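Local coordinates for DUF1818 domain-containing protein (Prochlorococcus marinus, PDB 2IT9) that is of unknown function but may bind DNA, at residues P8-I13 with N112-A117; V46-D51 with L68-R73; Q52-K57 with Y84-R89; L88-S93 with V104-H109. One frame throughout, in Å; residues are numbered along the deposited sequence.

Interaction 1: P8-I13 with N112-A117; sequences PGWRII and NNVVNA
Trp10 lays its indole against three residues of helix 110-120: Asn113, Val114 and Ala117. Strand 10-13 and helix 112-117 run almost parallel, at 16°, with their axes 8.9 Å apart. The contact is mostly apolar packing. The Trp10 CG lies between the backbone N and the carbonyl carbon (chi1 68°), next to Val114 CG2. That methyl also touches Trp10 CB at 3.6 Å. At the far end of the indole, Trp10 CZ3 meets Ala117 CB obliquely at 3.5 Å. Ile12 comes in beside it, its CD1 4.0 Å from Ala117 CB. Asn113 meets the pyrrole side, with its CB 3.4 Å from Trp10 NE1. The two side chains cross at about a right angle, yet the indole and amide planes are 20° apart. Asn113 O and Val114 CA lie over one indole face. An alanine in place of Trp10 would keep the CB contact with Val114, but would probably leave Asn113 CB and Ala117 CB without the ring they rest on and open a gap beside the helix.

The polar link is indirect. A water at the indole edge, in the ring plane, donates to Pro8 O at 2.7 Å and accepts a weak bond from Asn113 ND2 at 2.9 Å. Trp106 touches both Trp10 and Val114. Away from the helix, Arg11 forms a salt bridge with Glu103 of the second subunit. With no direct hydrogen bond between strand and helix, the contact relies on the fit of the indole, and water serves its polar margin.

Interaction 2: V46-D51 with L68-R73; sequences VMELCD and LELERR
The Glu48 carboxylate rests on Leu70 CD2, while Arg72 at the same margin pairs through NH1 with Glu44 OE1 in a salt bridge. The motif is a helix packed on an antiparallel sheet. Helix 36-56 lies over strand 65-72, an outermost strand of its four-stranded sheet in this chain, and the short segments run at 158° to each other. Glu48 OE1 is 4.3 Å from Arg72 NH2, too far for a salt bridge. Arg72 was deposited in two conformers, so both of its pairings hold for the one given. Glu48 has CG anti to the backbone N (chi1 175°) and an extended chain, which crosses Leu70 at about a right angle. Leu70 CD2 touches that chain from CB to the carboxylate and is 3.6 Å from Glu48 CD. Leu49 fills the space deeper in. Leu49 CD2 lies 3.7 Å from Leu68 CB and 3.9 Å from Leu70 CB. Leu49 and Leu68 pass alongside each other, pointing opposite ways. Ala77 of the adjacent strand 75-82 and Leu88 of strand 85-92 beyond it also touch Leu49, so the leucine belongs to the core under the helix. Leu68 reaches back to the helix backbone, with its CD1 4.0 Å from Leu49 O.

Interaction 3: Q52-K57 with Y84-R89; sequences QYKLVK and YGWNLR
The first torsions set CG of Tyr53 and of Trp86 on the facing sides of helix and strand. Tyr53 has CG anti to the backbone N (chi1 161°), while Trp86 has CG between the backbone N and the carbonyl carbon (chi1 56°). This is helix-on-sheet packing: the last turns of helix 36-56 lie over the start of strand 85-92 of the second antiparallel sheet, and the two run roughly antiparallel. The rings meet obliquely, the Tyr53 ring and the five-membered ring of Trp86 having centroids 4.5 Å apart and planes at 45°. Tyr53 CE2 comes closest, 3.3 Å from Trp86 CD1. Trp86 CG lies over one face of the tyrosine, towards its rim.

The phenol OH is hydrogen-bonded to Asp82 O. Tyr53 OH also comes within 3.4 Å of Gly85 N, at too poor an angle for a bond. An alanine in place of Tyr53 would probably leave Asp82 O without this donor and Trp86 CD1 without its cover, opening a gap between helix and strand. Ile66 and Leu68 of strand 65-72 and Leu79 of strand 75-82 also touch the tyrosine.

Lys54 bends at two torsions and brings NZ into the plane of the Tyr53 ring, at its edge. Lys54 NZ is 3.6 Å from Trp86 NE1, and both nitrogens turn to Asn112 OD1: NE1 by a hydrogen bond, NZ by a weak one. Lys54 has two deposited conformers, so its part is less certain. On the tyrosine face opposite Trp86, Lys57 CB sits 4.1 Å above the ring plane, offset towards the rim.

Interaction 4: L88-S93 with V104-H109; sequences LRLILS and VYWPRH
Leu88 and Trp106 run next to each other in the same direction, on the face of the sheet they share with Leu90 and Val104. Leu88 CD2 approaches the indole at its edge, 4.1 Å from Trp106 CE3. With CG anti to its carbonyl carbon (chi1 -66°) and CD1 carried on from there in an extended chain (chi2 172°), Leu90 crosses Trp106 obliquely, Leu90 CD1 3.8 Å from Trp106 CZ3. Leu90 CB packs on Val104 CG2 at 3.9 Å. Arg89 and Tyr105 are on the other face. There Tyr105 CD1 lies 3.4 Å from Leu88 O, and Arg89 CA lies at the edge of the phenol ring. Arg89 extends to a salt bridge between its NH2 and Glu103.

The backbones form an antiparallel hairpin. Leu88 with Trp106 and Leu90 with Val104 are hydrogen-bonded pairs, and Arg89 with Tyr105 between them is a non-hydrogen-bonded pair. Four bonds join the strands. The straightest is Leu90 N to Val104 O, 2.8 Å with 175° at the hydrogen.

The leucine face is roofed by two helices: 36-56 touches Leu88 and Leu90, while 110-120 touches Leu88 and Trp106. Trp106 NE1 bonds to Gly26 O, and its ring meets Trp30, which ties the hairpin to the first sheet. Strand 102-106 is outermost within the chain, but Val104 pairs antiparallel with a strand of the second subunit, so the sheet continues across the interface.

From the N terminus, residues 8-13 open interaction 1, which closes only at 112-117 near the end of the chain. The other three contacts nest inside that loop. Helix 36-56 opens interaction 2, closed at 68-73, and then interaction 3, closed at 84-89. These two cross, since their segments alternate, and both fix the helix on the second sheet. Interaction 4 follows interaction 2 in series and begins on Leu88 and Arg89, where interaction 3 ends. It closes the hairpin 85-92 and 102-106. Interaction 1 then ties the first sheet to the last helix. Val115 of that helix packs on Val46, Cys50 and Trp86, joining interaction 1 to interactions 2 and 3.

Interaction 1: P8-I13 with N112-A117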
# COMPACT_ATOMS: atom_id res chain seq x y z
N PRO A 8 15.99 2.90 1.64
CA PRO A 8 15.15 3.11 2.82
C PRO A 8 13.81 3.74 2.48
O PRO A 8 13.76 4.85 1.93
CB PRO A 8 16.03 4.00 3.71
CG PRO A 8 17.44 3.60 3.32
CD PRO A 8 17.36 3.42 1.84
N GLY A 9 12.74 2.97 2.70
CA GLY A 9 11.36 3.41 2.51
C GLY A 9 10.74 3.24 1.14
O GLY A 9 9.58 3.59 0.96
N TRP A 10 11.46 2.65 0.19
CA TRP A 10 10.93 2.49 -1.14
C TRP A 10 11.60 1.39 -2.02
O TRP A 10 12.75 1.01 -1.84
CB TRP A 10 11.08 3.83 -1.90
CG TRP A 10 12.53 4.16 -2.18
CD1 TRP A 10 13.41 4.76 -1.35
CD2 TRP A 10 13.24 3.86 -3.36
NE1 TRP A 10 14.63 4.87 -1.95
CE2 TRP A 10 14.57 4.29 -3.18
CE3 TRP A 10 12.88 3.27 -4.57
CZ2 TRP A 10 15.54 4.18 -4.16
CZ3 TRP A 10 13.88 3.12 -5.54
CH2 TRP A 10 15.15 3.59 -5.34
N ARG A 11 10.84 1.00 -3.03
CA ARG A 11 11.33 0.12 -4.06
C ARG A 11 10.48 0.23 -5.34
O ARG A 11 9.28 0.60 -5.30
CB ARG A 11 11.42 -1.33 -3.56
CG ARG A 11 10.06 -1.91 -3.25
CD ARG A 11 10.20 -3.30 -2.66
NE ARG A 11 8.93 -3.67 -2.04
CZ ARG A 11 8.45 -4.91 -2.00
NH1 ARG A 11 9.07 -5.92 -2.62
NH2 ARG A 11 7.31 -5.15 -1.38
N ILE A 12 11.11 -0.12 -6.46
CA ILE A 12 10.49 -0.20 -7.77
C ILE A 12 11.05 -1.45 -8.42
O ILE A 12 12.26 -1.64 -8.41
CB ILE A 12 10.82 0.99 -8.65
CG1 ILE A 12 10.44 2.28 -7.94
CG2 ILE A 12 10.12 0.88 -9.97
CD1 ILE A 12 10.65 3.44 -8.83
N ILE A 13 10.19 -2.30 -8.98
CA ILE A 13 10.63 -3.53 -9.57
C ILE A 13 9.95 -3.76 -10.91
O ILE A 13 8.74 -3.58 -11.01
CB ILE A 13 10.36 -4.81 -8.67
CG1 ILE A 13 10.81 -4.61 -7.23
CG2 ILE A 13 11.00 -6.11 -9.39
CD1 ILE A 13 10.48 -5.70 -6.29
N ASN A 112 12.47 11.98 -3.21
CA ASN A 112 13.61 12.31 -4.08
C ASN A 112 14.31 11.07 -4.63
O ASN A 112 14.72 11.03 -5.79
CB ASN A 112 14.60 13.23 -3.38
CG ASN A 112 14.05 14.63 -3.24
OD1 ASN A 112 13.46 15.19 -4.20
ND2 ASN A 112 14.23 15.22 -2.07
N ASN A 113 14.40 10.05 -3.80
CA ASN A 113 15.05 8.81 -4.23
C ASN A 113 14.17 8.06 -5.20
O ASN A 113 14.67 7.53 -6.18
CB ASN A 113 15.48 7.99 -3.01
CG ASN A 113 16.45 8.75 -2.10
OD1 ASN A 113 17.47 9.28 -2.55
ND2 ASN A 113 16.15 8.80 -0.82
N VAL A 114 12.86 8.06 -4.97
CA VAL A 114 11.91 7.42 -5.86
C VAL A 114 11.97 8.09 -7.23
O VAL A 114 12.01 7.41 -8.28
CB VAL A 114 10.51 7.49 -5.32
CG1 VAL A 114 9.49 7.07 -6.37
CG2 VAL A 114 10.41 6.58 -4.07
N VAL A 115 12.00 9.42 -7.23
CA VAL A 115 12.05 10.16 -8.49
C VAL A 115 13.29 9.81 -9.25
O VAL A 115 13.24 9.54 -10.45
CB VAL A 115 11.92 11.71 -8.26
CG1 VAL A 115 12.34 12.48 -9.49
CG2 VAL A 115 10.47 12.05 -7.86
N ASN A 116 14.43 9.85 -8.56
CA ASN A 116 15.69 9.49 -9.19
C ASN A 116 15.65 8.10 -9.83
O ASN A 116 16.18 7.91 -10.94
CB ASN A 116 16.84 9.63 -8.18
CG ASN A 116 17.15 11.10 -7.83
OD1 ASN A 116 16.77 12.03 -8.56
ND2 ASN A 116 17.88 11.31 -6.74
N ALA A 117 15.03 7.14 -9.13
CA ALA A 117 14.89 5.75 -9.65
C ALA A 117 13.99 5.73 -10.86
O ALA A 117 14.26 5.02 -11.81
CB ALA A 117 14.35 4.81 -8.57
O HOH W 1 15.44 6.61 0.88

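Interaction 2: V46-D51 with L68-R73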
# COMPACT_ATOMS: atom_id res chain seq x y z
N VAL A 46 4.44 12.23 -11.95
CA VAL A 46 5.41 12.52 -10.90
C VAL A 46 6.47 13.48 -11.42
O VAL A 46 6.81 14.43 -10.70
CB VAL A 46 5.97 11.24 -10.31
CG1 VAL A 46 7.16 11.54 -9.32
CG2 VAL A 46 4.88 10.46 -9.60
N MSE A 47 6.97 13.28 -12.65
CA MSE A 47 8.00 14.17 -13.19
C MSE A 47 7.43 15.58 -13.33
O MSE A 47 8.12 16.57 -13.04
CB MSE A 47 8.50 13.73 -14.57
CG MSE A 47 9.39 12.47 -14.70
SE MSE A 47 10.75 12.37 -13.31
CE MSE A 47 9.78 11.32 -12.05
N GLU A 48 6.19 15.68 -13.77
CA GLU A 48 5.56 16.98 -13.92
C GLU A 48 5.42 17.69 -12.58
O GLU A 48 5.74 18.88 -12.49
CB GLU A 48 4.18 16.87 -14.58
CG GLU A 48 3.52 18.20 -14.61
CD GLU A 48 2.30 18.26 -15.46
OE1 GLU A 48 2.07 17.32 -16.25
OE2 GLU A 48 1.59 19.28 -15.33
N LEU A 49 4.95 16.97 -11.56
CA LEU A 49 4.82 17.58 -10.22
C LEU A 49 6.18 17.96 -9.63
O LEU A 49 6.37 19.10 -9.17
CB LEU A 49 4.09 16.66 -9.26
CG LEU A 49 2.59 16.51 -9.44
CD1 LEU A 49 2.13 15.35 -8.58
CD2 LEU A 49 1.89 17.78 -9.03
N CYS A 50 7.12 17.03 -9.70
CA CYS A 50 8.47 17.25 -9.19
C CYS A 50 9.10 18.50 -9.83
O CYS A 50 9.54 19.42 -9.10
CB CYS A 50 9.37 15.97 -9.31
SG CYS A 50 11.02 16.25 -8.60
N ASP A 51 9.05 18.63 -11.15
CA ASP A 51 9.64 19.78 -11.81
C ASP A 51 8.98 21.08 -11.37
O ASP A 51 9.67 22.08 -11.14
CB ASP A 51 9.55 19.66 -13.35
CG ASP A 51 10.47 18.57 -13.93
OD1 ASP A 51 11.30 17.96 -13.20
OD2 ASP A 51 10.33 18.32 -15.15
N LEU A 68 0.31 20.76 -4.55
CA LEU A 68 0.12 20.69 -6.00
C LEU A 68 -0.62 19.41 -6.25
O LEU A 68 -0.16 18.35 -5.84
CB LEU A 68 1.49 20.62 -6.71
CG LEU A 68 2.47 21.78 -6.52
CD1 LEU A 68 3.79 21.45 -7.18
CD2 LEU A 68 1.86 23.04 -7.11
N GLU A 69 -1.74 19.48 -6.95
CA GLU A 69 -2.51 18.27 -7.25
C GLU A 69 -2.61 18.15 -8.77
O GLU A 69 -2.95 19.13 -9.46
CB GLU A 69 -3.92 18.38 -6.65
CG GLU A 69 -4.81 17.23 -6.94
CD GLU A 69 -6.19 17.43 -6.35
OE1 GLU A 69 -6.29 17.58 -5.12
OE2 GLU A 69 -7.17 17.38 -7.13
N LEU A 70 -2.41 16.94 -9.28
CA LEU A 70 -2.49 16.69 -10.70
C LEU A 70 -3.19 15.36 -10.93
O LEU A 70 -2.76 14.33 -10.42
CB LEU A 70 -1.08 16.61 -11.30
CG LEU A 70 -0.98 16.11 -12.75
CD1 LEU A 70 -1.77 16.96 -13.71
CD2 LEU A 70 0.52 16.07 -13.19
N GLU A 71 -4.25 15.40 -11.69
CA GLU A 71 -4.96 14.20 -12.11
C GLU A 71 -4.87 13.99 -13.61
O GLU A 71 -5.30 14.79 -14.41
CB GLU A 71 -6.45 14.24 -11.76
CG GLU A 71 -7.16 12.94 -12.24
CD GLU A 71 -8.64 12.82 -11.88
OE1 GLU A 71 -9.41 13.80 -12.03
OE2 GLU A 71 -9.05 11.69 -11.52
N ARG A 72 -4.35 12.84 -13.96
CA ARG A 72 -4.30 12.39 -15.31
C ARG A 72 -4.74 10.92 -15.16
O ARG A 72 -3.96 10.11 -14.71
CB ARG A 72 -2.86 12.47 -15.82
CG ARG A 72 -2.73 12.05 -17.22
CD ARG A 72 -2.54 13.22 -18.16
NE ARG A 72 -1.18 13.75 -18.06
CZ ARG A 72 -0.10 13.15 -18.55
NH1 ARG A 72 -0.16 11.97 -19.17
NH2 ARG A 72 1.08 13.73 -18.40
N ARG A 73 -5.98 10.62 -15.50
CA ARG A 73 -6.52 9.28 -15.32
C ARG A 73 -5.58 8.23 -15.83
O ARG A 73 -5.09 8.35 -16.94
CB ARG A 73 -7.89 9.16 -15.98
CG ARG A 73 -8.92 10.09 -15.38

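Interaction 3: Q52-K57 with Y84-R89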
# COMPACT_ATOMS: atom_id res chain seq x y z
N GLN A 52 7.65 21.07 -11.29
CA GLN A 52 6.94 22.27 -10.87
C GLN A 52 7.28 22.68 -9.44
O GLN A 52 7.47 23.87 -9.15
CB GLN A 52 5.46 22.06 -10.94
CG GLN A 52 4.74 23.33 -10.73
CD GLN A 52 3.29 23.16 -10.85
OE1 GLN A 52 2.78 22.03 -10.75
NE2 GLN A 52 2.57 24.27 -11.12
N TYR A 53 7.32 21.69 -8.54
CA TYR A 53 7.72 21.94 -7.18
C TYR A 53 9.12 22.56 -7.13
O TYR A 53 9.32 23.55 -6.42
CB TYR A 53 7.68 20.66 -6.36
CG TYR A 53 8.50 20.74 -5.08
CD1 TYR A 53 8.01 21.38 -3.96
CD2 TYR A 53 9.78 20.22 -5.03
CE1 TYR A 53 8.78 21.48 -2.78
CE2 TYR A 53 10.54 20.30 -3.87
CZ TYR A 53 10.06 20.94 -2.75
OH TYR A 53 10.86 21.02 -1.61
N LYS A 54 10.08 21.99 -7.86
CA LYS A 54 11.46 22.51 -7.87
C LYS A 54 11.50 23.99 -8.23
O LYS A 54 12.35 24.75 -7.73
CB LYS A 54 12.35 21.69 -8.83
CG LYS A 54 12.58 20.20 -8.43
CD LYS A 54 13.45 20.03 -7.19
CE LYS A 54 13.75 18.55 -6.86
NZ LYS A 54 12.56 17.76 -6.39
N LEU A 55 10.59 24.44 -9.11
CA LEU A 55 10.55 25.85 -9.48
C LEU A 55 9.98 26.69 -8.32
O LEU A 55 10.59 27.69 -7.89
CB LEU A 55 9.68 26.09 -10.72
CG LEU A 55 10.14 25.52 -12.06
CD1 LEU A 55 9.12 25.91 -13.14
CD2 LEU A 55 11.55 25.99 -12.44
N VAL A 56 8.79 26.29 -7.88
CA VAL A 56 8.08 26.93 -6.76
C VAL A 56 9.00 27.06 -5.53
O VAL A 56 9.02 28.09 -4.88
CB VAL A 56 6.81 26.12 -6.43
CG1 VAL A 56 6.23 26.49 -5.07
CG2 VAL A 56 5.76 26.31 -7.52
N LYS A 57 9.76 26.01 -5.25
CA LYS A 57 10.68 25.89 -4.11
C LYS A 57 11.67 27.03 -3.85
O LYS A 57 12.15 27.19 -2.72
CB LYS A 57 11.43 24.55 -4.25
CG LYS A 57 12.64 24.28 -3.34
CD LYS A 57 13.27 22.93 -3.68
CE LYS A 57 14.61 22.72 -3.00
N TYR A 84 12.18 22.47 2.16
CA TYR A 84 13.10 21.42 2.60
C TYR A 84 12.77 20.05 2.04
O TYR A 84 13.60 19.17 2.07
CB TYR A 84 13.15 21.41 4.13
CG TYR A 84 13.36 22.79 4.73
CD1 TYR A 84 14.60 23.39 4.68
CD2 TYR A 84 12.31 23.50 5.32
CE1 TYR A 84 14.82 24.65 5.20
CE2 TYR A 84 12.52 24.77 5.86
CZ TYR A 84 13.78 25.34 5.80
OH TYR A 84 14.03 26.61 6.32
N GLY A 85 11.57 19.86 1.51
CA GLY A 85 11.20 18.58 0.96
C GLY A 85 9.72 18.47 0.67
O GLY A 85 8.93 19.42 0.88
N TRP A 86 9.35 17.30 0.18
CA TRP A 86 7.97 17.04 -0.17
C TRP A 86 7.53 15.61 -0.05
O TRP A 86 8.33 14.71 -0.26
CB TRP A 86 7.69 17.51 -1.60
CG TRP A 86 8.63 16.88 -2.62
CD1 TRP A 86 9.94 17.23 -2.85
CD2 TRP A 86 8.33 15.85 -3.57
NE1 TRP A 86 10.48 16.43 -3.83
CE2 TRP A 86 9.50 15.60 -4.31
CE3 TRP A 86 7.19 15.08 -3.83
CZ2 TRP A 86 9.57 14.65 -5.31
CZ3 TRP A 86 7.26 14.13 -4.83
CH2 TRP A 86 8.44 13.92 -5.57
N ASN A 87 6.24 15.40 0.23
CA ASN A 87 5.67 14.05 0.28
C ASN A 87 4.70 13.92 -0.89
O ASN A 87 4.35 14.90 -1.58
CB ASN A 87 5.00 13.73 1.63
CG ASN A 87 3.86 14.67 1.95
OD1 ASN A 87 3.08 15.04 1.10
ND2 ASN A 87 3.77 15.05 3.21
N LEU A 88 4.28 12.68 -1.14
CA LEU A 88 3.45 12.38 -2.29
C LEU A 88 2.40 11.33 -1.99
O LEU A 88 2.74 10.23 -1.53
CB LEU A 88 4.31 11.89 -3.46
CG LEU A 88 3.57 11.62 -4.79
CD1 LEU A 88 3.09 12.90 -5.39
CD2 LEU A 88 4.50 10.91 -5.73
N ARG A 89 1.14 11.70 -2.23
CA ARG A 89 0.00 10.81 -2.07
C ARG A 89 -0.50 10.50 -3.47
O ARG A 89 -0.66 11.42 -4.28
CB ARG A 89 -1.08 11.46 -1.25
CG ARG A 89 -2.23 10.53 -0.99
CD ARG A 89 -3.30 11.17 -0.14
NE ARG A 89 -4.43 10.25 0.02
CZ ARG A 89 -5.69 10.65 0.23
NH1 ARG A 89 -6.00 11.94 0.28
NH2 ARG A 89 -6.65 9.74 0.36

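Interaction 4: L88-S93 with V104-H109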
# COMPACT_ATOMS: atom_id res chain seq x y z
N LEU A 88 4.28 12.68 -1.14
CA LEU A 88 3.45 12.38 -2.29
C LEU A 88 2.40 11.33 -1.99
O LEU A 88 2.74 10.23 -1.53
CB LEU A 88 4.31 11.89 -3.46
CG LEU A 88 3.57 11.62 -4.79
CD1 LEU A 88 3.09 12.90 -5.39
CD2 LEU A 88 4.50 10.91 -5.73
N ARG A 89 1.14 11.70 -2.23
CA ARG A 89 0.00 10.81 -2.07
C ARG A 89 -0.50 10.50 -3.47
O ARG A 89 -0.66 11.42 -4.28
CB ARG A 89 -1.08 11.46 -1.25
CG ARG A 89 -2.23 10.53 -0.99
CD ARG A 89 -3.30 11.17 -0.14
NE ARG A 89 -4.43 10.25 0.02
CZ ARG A 89 -5.69 10.65 0.23
NH1 ARG A 89 -6.00 11.94 0.28
NH2 ARG A 89 -6.65 9.74 0.36
N LEU A 90 -0.70 9.22 -3.76
CA LEU A 90 -1.15 8.78 -5.07
C LEU A 90 -2.47 8.01 -4.92
O LEU A 90 -2.58 7.14 -4.05
CB LEU A 90 -0.16 7.86 -5.72
CG LEU A 90 1.17 8.52 -6.08
CD1 LEU A 90 2.10 7.44 -6.53
CD2 LEU A 90 0.96 9.53 -7.19
N ILE A 91 -3.44 8.36 -5.75
CA ILE A 91 -4.71 7.65 -5.82
C ILE A 91 -4.85 7.07 -7.21
O ILE A 91 -4.93 7.82 -8.21
CB ILE A 91 -5.89 8.58 -5.55
CG1 ILE A 91 -5.65 9.45 -4.31
CG2 ILE A 91 -7.21 7.80 -5.50
CD1 ILE A 91 -5.43 8.73 -3.09
N LEU A 92 -4.95 5.74 -7.27
CA LEU A 92 -5.08 5.00 -8.50
C LEU A 92 -6.51 4.52 -8.64
O LEU A 92 -6.99 3.72 -7.84
CB LEU A 92 -4.12 3.82 -8.46
CG LEU A 92 -4.09 2.95 -9.71
CD1 LEU A 92 -3.79 3.75 -10.99
CD2 LEU A 92 -3.06 1.84 -9.51
N SER A 93 -7.20 4.98 -9.67
CA SER A 93 -8.61 4.65 -9.77
C SER A 93 -8.83 3.34 -10.41
O SER A 93 -7.99 2.84 -11.16
CB SER A 93 -9.38 5.74 -10.49
OG SER A 93 -9.49 6.82 -9.61
N VAL A 104 -1.64 5.12 -2.20
CA VAL A 104 -0.35 4.89 -1.59
C VAL A 104 0.32 6.22 -1.30
O VAL A 104 -0.10 7.28 -1.83
CB VAL A 104 0.54 3.97 -2.45
CG1 VAL A 104 -0.13 2.61 -2.67
CG2 VAL A 104 0.85 4.60 -3.79
N TYR A 105 1.41 6.16 -0.53
CA TYR A 105 2.07 7.39 -0.05
C TYR A 105 3.55 7.20 0.22
O TYR A 105 3.96 6.15 0.76
CB TYR A 105 1.37 7.85 1.21
CG TYR A 105 2.06 8.94 2.01
CD1 TYR A 105 1.77 10.28 1.76
CD2 TYR A 105 2.94 8.63 3.03
CE1 TYR A 105 2.35 11.30 2.53
CE2 TYR A 105 3.54 9.64 3.80
CZ TYR A 105 3.24 10.97 3.52
OH TYR A 105 3.81 12.00 4.26
N TRP A 106 4.36 8.18 -0.22
CA TRP A 106 5.79 8.24 0.10
C TRP A 106 6.04 9.54 0.87
O TRP A 106 5.51 10.60 0.48
CB TRP A 106 6.71 8.24 -1.12
CG TRP A 106 6.85 6.92 -1.81
CD1 TRP A 106 7.43 5.80 -1.30
CD2 TRP A 106 6.51 6.61 -3.17
NE1 TRP A 106 7.45 4.80 -2.25
CE2 TRP A 106 6.87 5.27 -3.40
CE3 TRP A 106 5.92 7.34 -4.21
CZ2 TRP A 106 6.67 4.64 -4.64
CZ3 TRP A 106 5.72 6.73 -5.43
CH2 TRP A 106 6.10 5.40 -5.65
N PRO A 107 6.81 9.47 1.96
CA PRO A 107 7.07 10.65 2.76
C PRO A 107 8.22 11.49 2.20
O PRO A 107 8.90 11.09 1.22
CB PRO A 107 7.42 10.05 4.12
CG PRO A 107 8.17 8.81 3.75
CD PRO A 107 7.42 8.27 2.56
N ARG A 108 8.48 12.62 2.87
CA ARG A 108 9.61 13.49 2.51
C ARG A 108 10.90 12.76 2.43
O ARG A 108 11.14 11.81 3.18
CB ARG A 108 9.75 14.59 3.54
CG ARG A 108 8.49 15.48 3.54
CD ARG A 108 8.42 16.31 4.79
NE ARG A 108 9.46 17.30 4.75
CZ ARG A 108 9.29 18.57 4.42
NH1 ARG A 108 8.08 19.07 4.15
NH2 ARG A 108 10.35 19.34 4.42
N HIS A 109 11.76 13.21 1.51
CA HIS A 109 13.14 12.71 1.36
C HIS A 109 13.16 11.39 0.59
O HIS A 109 13.94 11.21 -0.36
CB HIS A 109 13.93 12.65 2.69
CG HIS A 109 13.82 13.91 3.49
ND1 HIS A 109 14.25 15.13 3.01
CD2 HIS A 109 13.29 14.16 4.72
CE1 HIS A 109 13.95 16.08 3.89
NE2 HIS A 109 13.39 15.51 4.94